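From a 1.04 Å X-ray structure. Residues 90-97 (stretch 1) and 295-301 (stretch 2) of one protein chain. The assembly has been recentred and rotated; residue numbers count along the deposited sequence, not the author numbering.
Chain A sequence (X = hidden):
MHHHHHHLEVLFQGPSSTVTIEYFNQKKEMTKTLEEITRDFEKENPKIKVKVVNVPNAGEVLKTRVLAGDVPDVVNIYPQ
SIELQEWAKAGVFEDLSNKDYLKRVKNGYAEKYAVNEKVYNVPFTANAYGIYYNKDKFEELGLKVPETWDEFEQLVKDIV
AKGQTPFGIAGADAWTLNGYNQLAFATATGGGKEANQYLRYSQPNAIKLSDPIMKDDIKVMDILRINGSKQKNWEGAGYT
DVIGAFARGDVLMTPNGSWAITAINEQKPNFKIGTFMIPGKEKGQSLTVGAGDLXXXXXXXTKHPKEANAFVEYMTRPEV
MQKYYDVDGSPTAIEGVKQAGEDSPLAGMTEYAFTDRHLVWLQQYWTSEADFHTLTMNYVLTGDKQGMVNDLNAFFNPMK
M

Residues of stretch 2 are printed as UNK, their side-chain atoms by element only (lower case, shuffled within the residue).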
ATOM      1  N   ALA A  90      12.521 -20.773  -1.036  1.00 22.23           N
ATOM      2  CA  ALA A  90      13.446 -21.490  -1.893  1.00 21.42           C
ATOM      3  C   ALA A  90      14.894 -21.076  -1.731  1.00 22.07           C
ATOM      4  O   ALA A  90      15.773 -21.622  -2.489  1.00 24.32           O
ATOM      5  CB  ALA A  90      13.084 -21.356  -3.340  1.00 22.42           C
ATOM      6  N   GLY A  91      15.234 -20.168  -0.796  1.00 19.56           N
ATOM      7  CA  GLY A  91      16.581 -19.826  -0.528  1.00 19.43           C
ATOM      8  C   GLY A  91      17.188 -18.791  -1.430  1.00 18.00           C
ATOM      9  O   GLY A  91      18.406 -18.631  -1.356  1.00 18.63           O
ATOM     10  N   VAL A  92      16.403 -18.039  -2.183  1.00 17.17           N
ATOM     11  CA  VAL A  92      16.917 -17.067  -3.117  1.00 16.40           C
ATOM     12  C   VAL A  92      17.568 -15.880  -2.367  1.00 14.04           C
ATOM     13  O   VAL A  92      18.490 -15.254  -2.864  1.00 14.95           O
ATOM     14  CB  VAL A  92      15.806 -16.571  -4.037  1.00 15.59           C
ATOM     15  CG1 VAL A  92      16.183 -15.355  -4.858  1.00 15.14           C
ATOM     16  CG2 VAL A  92      15.283 -17.752  -4.862  1.00 18.02           C
ATOM     17  N   PHE A  93      17.075 -15.565  -1.151  1.00 13.76           N
ATOM     18  CA  PHE A  93      17.448 -14.355  -0.414  1.00 13.41           C
ATOM     19  C   PHE A  93      18.117 -14.605   0.927  1.00 14.35           C
ATOM     20  O   PHE A  93      17.821 -15.604   1.602  1.00 15.75           O
ATOM     21  CB  PHE A  93      16.190 -13.444  -0.182  1.00 13.24           C
ATOM     22  CG  PHE A  93      15.560 -12.968  -1.437  1.00 13.50           C
ATOM     23  CD1 PHE A  93      16.274 -12.190  -2.333  1.00 13.63           C
ATOM     24  CD2 PHE A  93      14.203 -13.231  -1.682  1.00 14.36           C
ATOM     25  CE1 PHE A  93      15.716 -11.671  -3.471  1.00 13.88           C
ATOM     26  CE2 PHE A  93      13.649 -12.774  -2.888  1.00 15.21           C
ATOM     27  CZ  PHE A  93      14.386 -11.984  -3.752  1.00 13.99           C
ATOM     28  N   GLU A  94      19.086 -13.736   1.256  1.00 13.42           N
ATOM     29  CA  GLU A  94      19.776 -13.820   2.524  1.00 14.73           C
ATOM     30  C   GLU A  94      18.795 -13.611   3.680  1.00 14.97           C
ATOM     31  O   GLU A  94      17.949 -12.735   3.642  1.00 14.83           O
ATOM     32  CB  GLU A  94      20.864 -12.773   2.573  1.00 14.66           C
ATOM     33  CG  GLU A  94      21.733 -12.886   3.826  1.00 17.65           C
ATOM     34  CD  GLU A  94      22.874 -11.945   3.892  1.00 16.45           C
ATOM     35  OE1 GLU A  94      23.116 -11.155   2.999  1.00 18.27           O
ATOM     36  OE2 GLU A  94      23.621 -12.022   4.932  1.00 18.04           O
ATOM     37  N   ASP A  95      18.910 -14.404   4.729  1.00 14.93           N
ATOM     38  CA  ASP A  95      18.209 -14.259   5.944  1.00 15.66           C
ATOM     39  C   ASP A  95      18.790 -13.057   6.676  1.00 16.16           C
ATOM     40  O   ASP A  95      19.947 -12.963   7.085  1.00 16.60           O
ATOM     41  CB  ASP A  95      18.323 -15.574   6.799  1.00 17.88           C
ATOM     42  CG  ASP A  95      17.672 -15.476   8.164  1.00 19.80           C
ATOM     43  OD1 ASP A  95      16.988 -14.483   8.466  1.00 19.17           O
ATOM     44  OD2 ASP A  95      17.824 -16.473   8.920  1.00 22.20           O
ATOM     45  N   LEU A  96      17.941 -12.042   6.815  1.00 15.47           N
ATOM     46  CA  LEU A  96      18.269 -10.782   7.479  1.00 14.36           C
ATOM     47  C   LEU A  96      17.922 -10.699   8.958  1.00 17.97           C
ATOM     48  O   LEU A  96      18.110  -9.646   9.596  1.00 17.54           O
ATOM     49  CB  LEU A  96      17.682  -9.589   6.756  1.00 14.79           C
ATOM     50  CG  LEU A  96      17.893  -9.581   5.207  1.00 13.06           C
ATOM     51  CD1 LEU A  96      17.239  -8.309   4.637  1.00 14.63           C
ATOM     52  CD2 LEU A  96      19.346  -9.587   4.799  1.00 14.50           C
ATOM     53  N   SER A  97      17.336 -11.764   9.516  1.00 16.75           N
ATOM     54  CA  SER A  97      16.739 -11.701  10.868  1.00 18.03           C
ATOM     55  C   SER A  97      17.627 -11.200  11.946  1.00 18.79           C
ATOM     56  O   SER A  97      17.112 -10.466  12.828  1.00 21.87           O
ATOM     57  CB  SER A  97      16.277 -13.127  11.282  1.00 20.72           C
ATOM     58  OG  SER A  97      15.395 -13.682  10.327  1.00 20.94           O
ATOM     59  N   UNK A 295      11.527  -1.406  -0.487  1.00  9.42           N
ATOM     60  CA  UNK A 295      11.590  -2.630   0.327  1.00 10.16           C
ATOM     61  C   UNK A 295      12.610  -3.499  -0.370  1.00  9.77           C
ATOM     62  O   UNK A 295      12.456  -3.828  -1.524  1.00  9.65           O
ATOM     63  c   UNK A 295      10.242  -3.301   0.434  1.00 10.67           C
ATOM     64  N   UNK A 296      13.693  -3.835   0.364  1.00  9.98           N
ATOM     65  CA  UNK A 296      14.861  -4.489  -0.249  1.00  9.51           C
ATOM     66  C   UNK A 296      15.180  -5.810   0.376  1.00  9.86           C
ATOM     67  O   UNK A 296      15.131  -6.010   1.590  1.00 10.96           O
ATOM     68  c   UNK A 296      18.520   1.087  -1.025  1.00 11.16           C
ATOM     69  c   UNK A 296      15.104  -1.817  -1.696  1.00  9.37           C
ATOM     70  n   UNK A 296      15.415  -0.567  -2.112  1.00  9.76           N
ATOM     71  c   UNK A 296      16.116  -3.615  -0.151  1.00  9.94           C
ATOM     72  c   UNK A 296      17.017  -1.223  -0.740  1.00  9.98           C
ATOM     73  c   UNK A 296      18.959   0.048  -0.204  1.00 11.43           C
ATOM     74  c   UNK A 296      16.625  -0.175  -1.577  1.00  9.76           C
ATOM     75  c   UNK A 296      16.086  -2.297  -0.838  1.00  9.36           C
ATOM     76  c   UNK A 296      17.358   1.015  -1.724  1.00 10.69           C
ATOM     77  c   UNK A 296      18.239  -1.115  -0.039  1.00 11.03           C
ATOM     78  N   UNK A 297      15.605  -6.718  -0.511  1.00  9.50           N
ATOM     79  CA  UNK A 297      16.148  -8.041  -0.165  1.00 10.90           C
ATOM     80  C   UNK A 297      17.554  -8.202  -0.793  1.00 10.28           C
ATOM     81  O   UNK A 297      17.881  -7.457  -1.738  1.00 11.48           O
ATOM     82  o   UNK A 297      13.943  -9.072  -0.027  1.00 11.64           O
ATOM     83  c   UNK A 297      15.216  -9.132  -0.661  1.00 10.76           C
ATOM     84  N   UNK A 298      18.331  -9.102  -0.244  1.00 10.93           N
ATOM     85  CA  UNK A 298      19.709  -9.331  -0.721  1.00 10.87           C
ATOM     86  C   UNK A 298      19.783 -10.703  -1.277  1.00 11.18           C
ATOM     87  O   UNK A 298      19.323 -11.671  -0.673  1.00 12.22           O
ATOM     88  c   UNK A 298      20.621  -7.758   1.055  1.00 11.61           C
ATOM     89  c   UNK A 298      20.709  -9.153   0.422  1.00 12.17           C
ATOM     90  c   UNK A 298      21.546  -7.593   2.242  1.00 13.48           C
ATOM     91  c   UNK A 298      22.136  -9.461  -0.061  1.00 12.55           C
ATOM     92  N   UNK A 299      20.384 -10.866  -2.470  1.00 11.77           N
ATOM     93  CA  UNK A 299      20.602 -12.222  -2.980  1.00 12.61           C
ATOM     94  C   UNK A 299      21.435 -13.064  -2.014  1.00 13.97           C
ATOM     95  O   UNK A 299      22.505 -12.663  -1.560  1.00 14.01           O
ATOM     96  o   UNK A 299      21.681 -13.442  -4.750  1.00 14.98           O
ATOM     97  c   UNK A 299      21.372 -12.129  -4.301  1.00 13.71           C
ATOM     98  N   UNK A 300      20.984 -14.303  -1.798  1.00 13.47           N
ATOM     99  CA  UNK A 300      21.717 -15.293  -1.044  1.00 15.83           C
ATOM    100  C   UNK A 300      22.981 -15.790  -1.718  1.00 15.10           C
ATOM    101  O   UNK A 300      23.795 -16.438  -1.108  1.00 20.91           O
ATOM    102  c   UNK A 300      20.870 -16.489  -0.742  1.00 17.53           C
ATOM    103  N   UNK A 301      23.110 -15.463  -2.997  1.00 14.63           N
ATOM    104  CA  UNK A 301      24.231 -15.926  -3.803  1.00 16.34           C
ATOM    105  C   UNK A 301      25.062 -14.808  -4.354  1.00 15.59           C
ATOM    106  O   UNK A 301      25.905 -15.048  -5.219  1.00 18.14           O
ATOM    107  c   UNK A 301      23.134 -18.163  -4.390  1.00 23.49           C
ATOM    108  c   UNK A 301      23.720 -16.850  -4.907  1.00 18.53           C
ATOM    109  o   UNK A 301      22.799 -16.178  -5.735  1.00 21.85           O
TER
HETATM  110  O   HOH W   1      20.061 -16.546  -4.833  1.00 29.12           O
HETATM  111  O   HOH W   2      17.270 -10.741   1.834  1.00 13.07           O
HETATM  112  O   HOH W   3      24.054 -12.630   0.814  1.00 21.03           O

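Position 295 carries a single side-chain carbon and nothing beyond it, and it lies out of reach of stretch 1. One carbon defines alanine: A295.

At position 296 one carbon leads into fused five- and six-membered rings holding eight carbons and one nitrogen, which is an indole. The CA-to-CB bond points sideways and the ring system leads away, so its nearest side-chain atom, CB, stays 6.8 Å from L96 CD1. The residue is W296; its NE1 is hydrogen-bonded elsewhere in the structure.

Position 297 has one carbon followed by one oxygen, unbranched. Its CB points toward stretch 1 and sits over one face of the F93 ring, 3.9 Å from the ring centroid and 20° off the normal, a CH-pi contact; the closest pair is F93 CD1 to CB of 297 at 3.6 Å. A carbon bearing a lone oxygen is serine, S297.

Position 298 shows four carbons, forked at the first, with one arm two carbons long: isoleucine, since valine lacks the longer arm and leucine forks one atom later. I298 CD1 packs against L96 CD2 at 3.9 Å, and I298 CG2 lies 3.6 Å from E94 OE1, beside the carboxylate.

Position 299 again has one carbon and one oxygen, but its CB points away from stretch 1. This is S299, whose OG accepts a bond from the backbone N of position 301 (3.0 Å, 156°).

Position 300 has one carbon, directed toward stretch 1 and 3.3 Å from G91 O. It is A300.

Position 301 has a first carbon carrying one oxygen and one carbon. A fork of that composition fits threonine, T301. Its OG1 lies 2.9 Å from water 1, which also donates to V92 O (2.8 Å).

The contact is organised by backbone. A300 N donates to V92 O (2.9 Å, 173°) and E94 N donates to I298 O (2.8 Å, 165°); these two nearly straight bonds frame a single beta bridge between F93 and S299, whose CA atoms are 4.6 Å apart. I298 O also receives a CA-H...O contact from F93 CA at 3.3 Å. Waters extend the pairing: water 2 accepts from I298 N (2.9 Å) and lies 2.8 Å from E94 O, while water 3 lies 2.8 Å from both E94 OE1 and S299 O. Side chains add the F93–S297 and L96–I298 packing, and the two stretches together bury 403 Å².

Stretch 2 295-301: AWSISAT
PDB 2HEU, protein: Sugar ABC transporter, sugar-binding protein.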